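Local coordinates for protein ubiquinol-cytochrome C chaperone (Brucella abortus NCTC 8038, PDB 6RWT) that probably acts as an assembly chaperone for respiratory complex III, being a homologue of Cbp3, which interacts with newly synthesized cytochrome b, at residues A[126-131]-A[143-148]; A[117-122]-A[151-156]; A[18-23]-A[170-175]; A[28-33]-A[175-180]. All coordinates share one frame; numbering follows the deposited sequence. Where two conformers were deposited one is given.

Contact 1 (A[126-131]-A[143-148]); sequences ALAAAL and PHACYL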
# COMPACT_ATOMS: atom_id res chain seq x y z
N ALA A 126 -0.30 -14.35 12.89
CA ALA A 126 -0.38 -14.60 11.45
C ALA A 126 0.18 -13.41 10.66
O ALA A 126 0.86 -13.59 9.64
CB ALA A 126 -1.82 -14.87 11.04
N LEU A 127 -0.10 -12.20 11.15
CA LEU A 127 0.38 -10.98 10.49
C LEU A 127 1.90 -10.86 10.56
O LEU A 127 2.54 -10.60 9.54
CB LEU A 127 -0.30 -9.72 11.06
CG LEU A 127 0.07 -8.36 10.45
CD1 LEU A 127 -0.21 -8.32 8.95
CD2 LEU A 127 -0.69 -7.23 11.14
N ALA A 128 2.48 -11.10 11.74
CA ALA A 128 3.95 -11.07 11.90
C ALA A 128 4.65 -12.14 11.05
O ALA A 128 5.72 -11.88 10.48
CB ALA A 128 4.34 -11.22 13.36
N ALA A 129 4.06 -13.33 10.97
CA ALA A 129 4.58 -14.42 10.13
C ALA A 129 4.56 -14.04 8.63
O ALA A 129 5.55 -14.29 7.93
CB ALA A 129 3.80 -15.71 10.36
N ALA A 130 3.46 -13.44 8.17
CA ALA A 130 3.35 -12.97 6.77
C ALA A 130 4.36 -11.85 6.46
O ALA A 130 5.01 -11.87 5.40
CB ALA A 130 1.93 -12.49 6.49
N LEU A 131 4.49 -10.90 7.37
CA LEU A 131 5.49 -9.83 7.22
C LEU A 131 6.93 -10.38 7.15
O LEU A 131 7.73 -9.92 6.32
CB LEU A 131 5.36 -8.79 8.34
CG LEU A 131 4.10 -7.91 8.32
CD1 LEU A 131 3.91 -7.19 9.64
CD2 LEU A 131 4.15 -6.89 7.18
N PRO A 143 13.18 -10.00 15.01
CA PRO A 143 12.81 -9.32 16.27
C PRO A 143 11.79 -8.18 16.16
O PRO A 143 11.01 -8.00 17.09
CB PRO A 143 14.15 -8.78 16.78
CG PRO A 143 15.17 -9.72 16.22
CD PRO A 143 14.64 -10.17 14.89
N HIS A 144 11.80 -7.45 15.05
CA HIS A 144 10.90 -6.29 14.87
C HIS A 144 9.61 -6.56 14.08
O HIS A 144 8.84 -5.63 13.84
CB HIS A 144 11.69 -5.12 14.27
CG HIS A 144 12.78 -4.61 15.17
ND1 HIS A 144 14.08 -5.05 15.08
CD2 HIS A 144 12.75 -3.72 16.18
CE1 HIS A 144 14.81 -4.44 16.00
NE2 HIS A 144 14.02 -3.63 16.69
N ALA A 145 9.35 -7.81 13.70
CA ALA A 145 8.10 -8.17 12.99
C ALA A 145 6.83 -7.83 13.76
O ALA A 145 5.87 -7.35 13.17
CB ALA A 145 8.10 -9.65 12.60
N CYS A 146 6.82 -8.08 15.07
CA CYS A 146 5.66 -7.75 15.91
C CYS A 146 5.45 -6.23 16.08
O CYS A 146 4.32 -5.78 16.26
CB CYS A 146 5.78 -8.44 17.28
SG CYS A 146 5.64 -10.24 17.18
N TYR A 147 6.53 -5.47 16.03
CA TYR A 147 6.48 -3.99 16.02
C TYR A 147 5.81 -3.46 14.74
O TYR A 147 4.93 -2.59 14.79
CB TYR A 147 7.90 -3.39 16.09
CG TYR A 147 8.32 -2.77 17.40
CD1 TYR A 147 7.94 -1.46 17.71
CD2 TYR A 147 9.14 -3.45 18.29
CE1 TYR A 147 8.34 -0.87 18.90
CE2 TYR A 147 9.55 -2.86 19.49
CZ TYR A 147 9.14 -1.57 19.78
OH TYR A 147 9.53 -0.96 20.96
N LEU A 148 6.26 -3.97 13.60
CA LEU A 148 5.68 -3.58 12.31
C LEU A 148 4.21 -4.02 12.24
O LEU A 148 3.36 -3.26 11.76
CB LEU A 148 6.49 -4.17 11.14
CG LEU A 148 6.04 -3.77 9.73
CD1 LEU A 148 5.97 -2.26 9.54
CD2 LEU A 148 6.93 -4.40 8.66

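Contact 2 (A[117-122]-A[151-156]); sequences AALDAN and YVLQCR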
# COMPACT_ATOMS: atom_id res chain seq x y z
N ALA A 117 -6.15 -11.40 5.22
CA ALA A 117 -6.73 -12.47 6.06
C ALA A 117 -6.37 -12.30 7.54
O ALA A 117 -7.22 -12.46 8.41
CB ALA A 117 -6.26 -13.84 5.57
N ALA A 118 -5.11 -11.96 7.81
CA ALA A 118 -4.65 -11.73 9.18
C ALA A 118 -5.37 -10.54 9.84
O ALA A 118 -5.80 -10.65 10.99
CB ALA A 118 -3.14 -11.55 9.23
N LEU A 119 -5.52 -9.44 9.11
CA LEU A 119 -6.22 -8.25 9.61
C LEU A 119 -7.71 -8.53 9.87
O LEU A 119 -8.24 -8.17 10.92
CB LEU A 119 -6.07 -7.05 8.66
CG LEU A 119 -4.70 -6.35 8.66
CD1 LEU A 119 -4.64 -5.36 7.51
CD2 LEU A 119 -4.43 -5.64 9.99
N ASP A 120 -8.38 -9.19 8.92
CA ASP A 120 -9.80 -9.53 9.07
C ASP A 120 -10.07 -10.46 10.28
O ASP A 120 -11.11 -10.33 10.93
CB ASP A 120 -10.36 -10.15 7.78
CG ASP A 120 -10.45 -9.15 6.62
OD1 ASP A 120 -10.22 -7.93 6.81
OD2 ASP A 120 -10.76 -9.61 5.50
N ALA A 121 -9.12 -11.36 10.57
CA ALA A 121 -9.17 -12.26 11.74
C ALA A 121 -8.58 -11.66 13.03
O ALA A 121 -8.62 -12.31 14.08
CB ALA A 121 -8.45 -13.56 11.41
N ASN A 122 -8.02 -10.45 12.95
CA ASN A 122 -7.32 -9.80 14.07
C ASN A 122 -6.26 -10.72 14.70
O ASN A 122 -6.13 -10.81 15.93
CB ASN A 122 -8.33 -9.28 15.10
CG ASN A 122 -9.29 -8.27 14.51
OD1 ASN A 122 -10.49 -8.53 14.39
ND2 ASN A 122 -8.77 -7.13 14.12
N TYR A 151 2.01 -1.58 14.12
CA TYR A 151 1.81 -0.41 13.25
C TYR A 151 0.74 -0.67 12.18
O TYR A 151 -0.15 0.16 11.97
CB TYR A 151 3.13 0.02 12.60
CG TYR A 151 3.03 1.00 11.44
CD1 TYR A 151 2.88 2.38 11.66
CD2 TYR A 151 3.11 0.56 10.12
CE1 TYR A 151 2.80 3.27 10.60
CE2 TYR A 151 3.01 1.44 9.06
CZ TYR A 151 2.87 2.80 9.29
OH TYR A 151 2.80 3.68 8.24
N VAL A 152 0.80 -1.83 11.53
CA VAL A 152 -0.16 -2.18 10.46
C VAL A 152 -1.60 -2.28 11.01
O VAL A 152 -2.53 -1.75 10.41
CB VAL A 152 0.28 -3.45 9.70
CG1 VAL A 152 -0.80 -3.91 8.72
CG2 VAL A 152 1.57 -3.20 8.93
N LEU A 153 -1.76 -2.94 12.16
CA LEU A 153 -3.07 -3.03 12.83
C LEU A 153 -3.65 -1.65 13.17
O LEU A 153 -4.82 -1.39 12.91
CB LEU A 153 -2.98 -3.91 14.09
CG LEU A 153 -2.91 -5.42 13.82
CD1 LEU A 153 -2.21 -6.17 14.95
CD2 LEU A 153 -4.31 -5.98 13.57
N GLN A 154 -2.82 -0.76 13.73
CA GLN A 154 -3.26 0.61 14.04
C GLN A 154 -3.62 1.44 12.79
O GLN A 154 -4.59 2.20 12.83
CB GLN A 154 -2.21 1.35 14.88
CG GLN A 154 -2.03 0.78 16.28
CD GLN A 154 -1.01 1.54 17.10
OE1 GLN A 154 -0.95 2.77 17.05
NE2 GLN A 154 -0.21 0.82 17.88
N CYS A 155 -2.88 1.27 11.69
CA CYS A 155 -3.24 1.92 10.42
C CYS A 155 -4.61 1.43 9.91
O CYS A 155 -5.42 2.23 9.42
CB CYS A 155 -2.16 1.69 9.34
SG CYS A 155 -0.58 2.57 9.56
N ARG A 156 -4.87 0.13 10.01
CA ARG A 156 -6.16 -0.43 9.60
C ARG A 156 -7.29 0.22 10.41
O ARG A 156 -8.31 0.65 9.83
CB ARG A 156 -6.17 -1.96 9.78
CG ARG A 156 -7.40 -2.70 9.23
CD ARG A 156 -8.64 -2.65 10.11
NE ARG A 156 -8.35 -2.95 11.51
CZ ARG A 156 -8.24 -4.18 12.02
NH1 ARG A 156 -8.44 -5.27 11.28
NH2 ARG A 156 -7.95 -4.31 13.32
O HOH W 1 -9.88 -5.80 8.75

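Contact 3 (A[18-23]-A[170-175]); sequences LRVYEV and GDISYM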
# COMPACT_ATOMS: atom_id res chain seq x y z
N LEU A 18 -3.54 12.53 -7.00
CA LEU A 18 -2.18 12.96 -6.72
C LEU A 18 -1.92 13.11 -5.22
O LEU A 18 -0.89 12.62 -4.73
CB LEU A 18 -1.85 14.27 -7.45
CG LEU A 18 -0.46 14.88 -7.22
CD1 LEU A 18 0.65 13.94 -7.67
CD2 LEU A 18 -0.37 16.22 -7.95
N ARG A 19 -2.82 13.76 -4.49
CA ARG A 19 -2.57 13.95 -3.05
C ARG A 19 -2.66 12.64 -2.26
O ARG A 19 -1.82 12.40 -1.38
CB ARG A 19 -3.40 15.06 -2.39
CG ARG A 19 -4.85 15.22 -2.77
CD ARG A 19 -5.21 16.69 -2.57
NE ARG A 19 -6.40 17.16 -3.28
CZ ARG A 19 -7.62 17.15 -2.77
NH1 ARG A 19 -8.64 17.62 -3.47
NH2 ARG A 19 -7.83 16.66 -1.56
N VAL A 20 -3.63 11.79 -2.59
CA VAL A 20 -3.74 10.47 -1.93
C VAL A 20 -2.48 9.62 -2.18
O VAL A 20 -1.90 9.09 -1.23
CB VAL A 20 -5.03 9.72 -2.37
CG1 VAL A 20 -5.04 8.26 -1.92
CG2 VAL A 20 -6.27 10.42 -1.83
N TYR A 21 -2.04 9.54 -3.44
CA TYR A 21 -0.84 8.75 -3.78
C TYR A 21 0.41 9.29 -3.05
O TYR A 21 1.22 8.51 -2.52
CB TYR A 21 -0.64 8.65 -5.32
CG TYR A 21 0.31 7.53 -5.68
CD1 TYR A 21 -0.11 6.19 -5.66
CD2 TYR A 21 1.64 7.78 -5.99
CE1 TYR A 21 0.77 5.16 -5.95
CE2 TYR A 21 2.52 6.75 -6.29
CZ TYR A 21 2.08 5.43 -6.27
OH TYR A 21 2.95 4.39 -6.55
N GLU A 22 0.55 10.62 -2.99
CA GLU A 22 1.68 11.24 -2.29
C GLU A 22 1.71 10.94 -0.78
O GLU A 22 2.78 10.71 -0.21
CB GLU A 22 1.75 12.74 -2.58
CG GLU A 22 2.19 13.00 -4.02
CD GLU A 22 2.34 14.46 -4.38
OE1 GLU A 22 1.65 15.33 -3.81
OE2 GLU A 22 3.16 14.74 -5.29
N VAL A 23 0.53 10.90 -0.15
CA VAL A 23 0.42 10.50 1.27
C VAL A 23 0.88 9.05 1.47
O VAL A 23 1.62 8.75 2.43
CB VAL A 23 -1.00 10.70 1.84
CG1 VAL A 23 -1.15 10.10 3.23
CG2 VAL A 23 -1.33 12.19 1.92
N GLY A 170 -10.22 12.78 -0.54
CA GLY A 170 -8.76 12.76 -0.46
C GLY A 170 -8.16 12.83 0.94
O GLY A 170 -6.94 12.90 1.07
N ASP A 171 -8.99 12.78 1.98
CA ASP A 171 -8.50 12.93 3.37
C ASP A 171 -8.03 11.61 4.00
O ASP A 171 -8.58 11.14 5.00
CB ASP A 171 -9.57 13.59 4.26
CG ASP A 171 -9.91 15.01 3.82
OD1 ASP A 171 -9.15 15.63 3.04
OD2 ASP A 171 -10.95 15.53 4.29
N ILE A 172 -6.97 11.05 3.44
CA ILE A 172 -6.35 9.80 3.91
C ILE A 172 -5.21 10.12 4.89
O ILE A 172 -4.51 11.13 4.73
CB ILE A 172 -5.85 8.93 2.72
CG1 ILE A 172 -5.48 7.51 3.17
CG2 ILE A 172 -4.67 9.58 1.99
CD1 ILE A 172 -5.23 6.54 2.02
N SER A 173 -5.03 9.28 5.90
CA SER A 173 -3.86 9.37 6.78
C SER A 173 -3.46 7.99 7.32
O SER A 173 -4.29 7.08 7.43
CB SER A 173 -4.09 10.37 7.92
OG SER A 173 -5.21 10.03 8.71
N TYR A 174 -2.18 7.87 7.63
CA TYR A 174 -1.59 6.70 8.29
C TYR A 174 -1.06 7.14 9.66
O TYR A 174 -0.92 8.34 9.94
CB TYR A 174 -0.45 6.12 7.45
CG TYR A 174 -0.92 5.50 6.14
CD1 TYR A 174 -1.25 6.30 5.04
CD2 TYR A 174 -1.08 4.12 6.01
CE1 TYR A 174 -1.71 5.73 3.85
CE2 TYR A 174 -1.53 3.55 4.82
CZ TYR A 174 -1.86 4.36 3.74
OH TYR A 174 -2.32 3.80 2.55
N MET A 175 -0.75 6.16 10.49
CA MET A 175 -0.17 6.44 11.80
C MET A 175 1.29 6.90 11.65
O MET A 175 1.95 6.57 10.67
CB MET A 175 -0.25 5.20 12.70
CG MET A 175 -1.66 4.67 12.96
SD MET A 175 -2.81 5.81 13.77
CE MET A 175 -2.00 6.01 15.36

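Contact 4 (A[28-33]-A[175-180]); sequences ARQKRF and MDVDQV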
# COMPACT_ATOMS: atom_id res chain seq x y z
N ALA A 28 5.22 5.18 3.32
CA ALA A 28 6.15 4.07 3.02
C ALA A 28 7.64 4.43 3.19
O ALA A 28 8.47 3.52 3.35
CB ALA A 28 5.90 3.55 1.61
N ARG A 29 7.98 5.72 3.14
CA ARG A 29 9.36 6.22 3.29
C ARG A 29 9.79 6.57 4.72
O ARG A 29 10.92 7.03 4.92
CB ARG A 29 9.57 7.44 2.37
CG ARG A 29 9.60 7.09 0.89
CD ARG A 29 9.68 8.33 0.01
NE ARG A 29 9.83 7.99 -1.40
CZ ARG A 29 9.73 8.85 -2.42
NH1 ARG A 29 9.46 10.14 -2.22
NH2 ARG A 29 9.89 8.41 -3.67
N GLN A 30 8.91 6.37 5.72
CA GLN A 30 9.25 6.71 7.13
C GLN A 30 10.54 6.00 7.57
O GLN A 30 10.70 4.80 7.34
CB GLN A 30 8.08 6.37 8.08
CG GLN A 30 6.85 7.27 7.89
CD GLN A 30 5.66 6.80 8.69
OE1 GLN A 30 4.88 5.94 8.24
NE2 GLN A 30 5.50 7.36 9.87
N LYS A 31 11.46 6.76 8.17
CA LYS A 31 12.84 6.30 8.41
C LYS A 31 12.96 5.11 9.37
O LYS A 31 13.83 4.25 9.18
CB LYS A 31 13.73 7.45 8.92
CG LYS A 31 13.93 8.58 7.91
CD LYS A 31 14.84 8.18 6.75
CE LYS A 31 15.04 9.34 5.78
NZ LYS A 31 15.76 10.49 6.40
N ARG A 32 12.07 5.04 10.36
CA ARG A 32 12.12 3.98 11.38
C ARG A 32 12.06 2.56 10.79
O ARG A 32 12.67 1.64 11.34
CB ARG A 32 11.02 4.16 12.43
CG ARG A 32 11.24 3.35 13.70
CD ARG A 32 10.17 3.59 14.76
NE ARG A 32 10.51 2.93 16.03
CZ ARG A 32 9.70 2.84 17.08
NH1 ARG A 32 8.47 3.36 17.05
NH2 ARG A 32 10.12 2.22 18.19
N PHE A 33 11.34 2.37 9.68
CA PHE A 33 11.28 1.04 9.05
C PHE A 33 12.69 0.52 8.72
O PHE A 33 12.99 -0.64 8.95
CB PHE A 33 10.47 1.03 7.74
CG PHE A 33 9.03 1.49 7.87
CD1 PHE A 33 8.19 1.01 8.88
CD2 PHE A 33 8.50 2.36 6.92
CE1 PHE A 33 6.87 1.44 8.96
CE2 PHE A 33 7.18 2.78 7.00
CZ PHE A 33 6.37 2.32 8.02
N MET A 175 -0.75 6.16 10.49
CA MET A 175 -0.17 6.44 11.80
C MET A 175 1.29 6.90 11.65
O MET A 175 1.95 6.57 10.67
CB MET A 175 -0.25 5.20 12.70
CG MET A 175 -1.66 4.67 12.96
SD MET A 175 -2.81 5.81 13.77
CE MET A 175 -2.00 6.01 15.36
N ASP A 176 1.76 7.71 12.60
CA ASP A 176 3.19 8.07 12.71
C ASP A 176 3.91 6.89 13.37
O ASP A 176 3.76 6.65 14.57
CB ASP A 176 3.35 9.37 13.55
CG ASP A 176 4.82 9.80 13.77
OD1 ASP A 176 5.78 9.11 13.33
OD2 ASP A 176 5.02 10.86 14.41
N VAL A 177 4.71 6.17 12.59
CA VAL A 177 5.44 5.00 13.10
C VAL A 177 6.33 5.29 14.32
O VAL A 177 6.55 4.40 15.14
CB VAL A 177 6.22 4.28 11.95
CG1 VAL A 177 7.44 5.08 11.52
CG2 VAL A 177 6.62 2.87 12.38
N ASP A 178 6.82 6.53 14.46
CA ASP A 178 7.65 6.92 15.63
C ASP A 178 6.91 6.89 16.98
O ASP A 178 7.55 6.84 18.03
CB ASP A 178 8.25 8.31 15.42
CG ASP A 178 9.25 8.36 14.27
OD1 ASP A 178 9.99 7.37 14.08
OD2 ASP A 178 9.31 9.39 13.57
N GLN A 179 5.57 6.97 16.93
CA GLN A 179 4.73 6.88 18.12
C GLN A 179 4.31 5.45 18.49
O GLN A 179 3.62 5.26 19.50
CB GLN A 179 3.49 7.77 17.95
CG GLN A 179 3.81 9.23 17.68
CD GLN A 179 2.57 10.09 17.44
OE1 GLN A 179 1.60 9.65 16.82
NE2 GLN A 179 2.60 11.31 17.94
N VAL A 180 4.72 4.45 17.71
CA VAL A 180 4.44 3.04 18.04
C VAL A 180 5.34 2.59 19.19
O VAL A 180 6.56 2.79 19.14
CB VAL A 180 4.65 2.11 16.82
CG1 VAL A 180 4.43 0.64 17.19
CG2 VAL A 180 3.71 2.49 15.70
O HOH W 2 10.36 7.32 11.20

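Contact 1 (A[126-131]-A[143-148])
Ala128 and Ala145 mark the point where helix 124-135 comes nearest to the start of helix 145-161, their CA atoms only 5.2 Å apart. Both CB atoms point across the gap, and Ala128 CB and Ala145 CB meet at 4.1 Å. Ala145 CB also lies 3.9 Å from Ala128 O, a carbonyl that in addition accepts a hydrogen bond from Thr132 OG1 one turn further on. With a single methyl from each side, the backbones come this near.

One turn after Ala128, Leu131 reaches across with its branches. Its CB is directed at the facing helix, and CG stands beside the backbone N, anti to the carbonyl carbon (chi1 -69°). From there the two methyls take different partners. CD1 sits 4.0 Å from Leu148 CG and also approaches Ala145 O, whereas CD2 meets Leu148 CD2 at 4.0 Å. The two leucines cross obliquely, one methyl of Leu131 against the branch point of Leu148 and the other against a methyl.

This is apolar helix-helix packing in an all-helical fold, joining two helices that follow each other in the chain: alanines occupy the near point, and the longer leucines fill in beside them. Leu148 places its CG anti to the backbone N (chi1 -177°), within reach of Leu131. At the outer border, Cys146 SG lies near Ala128 CB, a contact that is less certain because the cysteine has two deposited conformers. Outside the two segments, Leu131 touches Tyr115 of helix 100-120, while Leu148 packs on Ile135, Trp142 and Phe33.

Contact 2 (A[117-122]-A[151-156])
Leu119 and Leu153 form the nearest backbone pair, with CA atoms 6.9 Å apart, where the last turn of helix 100-120 passes the middle of helix 145-161. The first helix finishes in a Schellman motif: Asn122 takes a positive phi, and two bonds run back into the final turn. One of these, from Asn122 N, ends on Leu119 O.

That same oxygen receives Arg156 NH1 at 2.9 Å, the N-H...O angle being 134°. The donor stands 56° out of the carbonyl plane, on the face opposite to Asn122 N, while the oxygen lies at the guanidinium edge, in its plane. Arg156 CG is anti to the backbone N (chi1 -172°); the chain is then bent at chi2 and chi3, and NH1 ends at the helix terminus. A positive charge beside a helix C-terminus would be favourable there. A water accepts from Arg156 NH1 at 3.0 Å and donates to Asp120 OD1 at 2.9 Å, linking the two charged groups indirectly.

The apolar part centres on Leu119 CD2, which touches Leu153 CD2 at 3.6 Å, lies 4.1 Å from Arg156 CB and covers part of one guanidinium face. Val152 CG1 adds a looser contact.

Helix 43-61 borders the pair, bringing Phe55 to Leu119, Leu52 to Val152 and His59 to Arg156; His59 NE2 also bonds Asp120 OD1. Leu127 of helix 124-135 packs against Val152 and Leu153.

Contact 3 (A[18-23]-A[170-175])
Val20 packs directly on the backbone of Gly170, a glycine with a positive phi of 103°, at the point where the chain leaves helix 164-168. Val20 CG2 comes to 3.7 Å from Gly170 CA and 3.9 Å from Gly170 O. At such backbone angles a side chain would be jammed against the carbonyl of the preceding residue, which by itself accounts for glycine here. Arg19 NH2 approaches Gly170 CA and makes a weak hydrogen bond to Ala169 O, though two conformers are deposited and its position is less certain.

Beyond the glycine, an inverse gamma turn centred on Asp171, with a weak bond from Ile172 N to Gly170 O, leads into an extended run that passes beside helix 2-28. Ile172 supplies the central side chain. Its CG1 is anti to the backbone N (chi1 -168°), which leaves CG2 between N and the carbonyl carbon and directed at the helix. That one methyl meets Val23 CG1 at 3.8 Å and Val20 CG1 at 4.1 Å; Ile172 crosses Val20 at about a right angle but slides past Val23.

Val23 CG1 also meets Tyr174 CD1 at 4.2 Å, near the ring plane and therefore at its edge. The tyrosine's polar end has a separate partner, OH bonding the backbone O of His53 on helix 43-61.

A helix closed by a Schellman motif, its positive-phi glycine followed by an extended segment laid with apolar side chains against a neighbouring helix, is the local pattern that joins the late part of this all-helical fold to its long N-terminal helix.

Contact 4 (A[28-33]-A[175-180])
Arg32 NH1 makes both direct hydrogen bonds of this contact, to Val177 O and to Val180 O, each at 2.9 Å. The bond to Val180 O is the straighter, with an N-H...O angle of 166°, and uses a lone pair in the carbonyl plane; the one to Val177 O, at 147°, is somewhat tilted from its carbonyl plane. Both oxygens lie at the guanidinium edge. Arg32 reaches them with CG anti to the backbone N (chi1 -164°) and an extended chain. Val180 N also donates to Val177 O, so the arginine is a second donor to the carbonyl of the first residue of the 3-10 segment 177-179. Its NE is held separately by Gln36 OE1, which would limit rotation of the group.

A water forms an indirect polar link, accepting from Arg32 N at 3.0 Å and donating to Asp178 OD1 at 2.9 Å. On the facing segment, Asp176 OD1 accepts from Asp178 N at 3.0 Å in an Asx turn that leads into the 3-10 turn.

The apolar contacts gather round Val177, whose two methyls part company. CG1 packs against Gln30 CB at 3.7 Å and close to Arg32 CB, while CG2 meets Phe33 CE1, also at 3.7 Å.

The joined loops lie against helix 145-161: Tyr151 touches Gln30 and Val177 and stacks edge-to-face with Phe33, Tyr147 touches Arg32, and Met49 of helix 43-61 lies against Phe33.

How the contacts relate
Contacts 1 and 2 are the buried pair, both using helix 145-161; their centres lie 11 Å apart and they touch through Leu127. Contacts 3 and 4 are only partly buried and tie successive parts of the C-terminal tail, which overlap at Met175, to helix 2-28 and the loop after it. Chemistry follows place: contacts 1 and 3 are apolar across their segments, whereas contacts 2 and 4 each bring an arginine to backbone carbonyls of the facing segment, one at a helix C-terminus in contact 2, two around a 3-10 turn in contact 4. Tyr151, on segment 151-156, touches contact 4. Contacts 1 and 2 nest inside the chain loops closed by contacts 3 and 4.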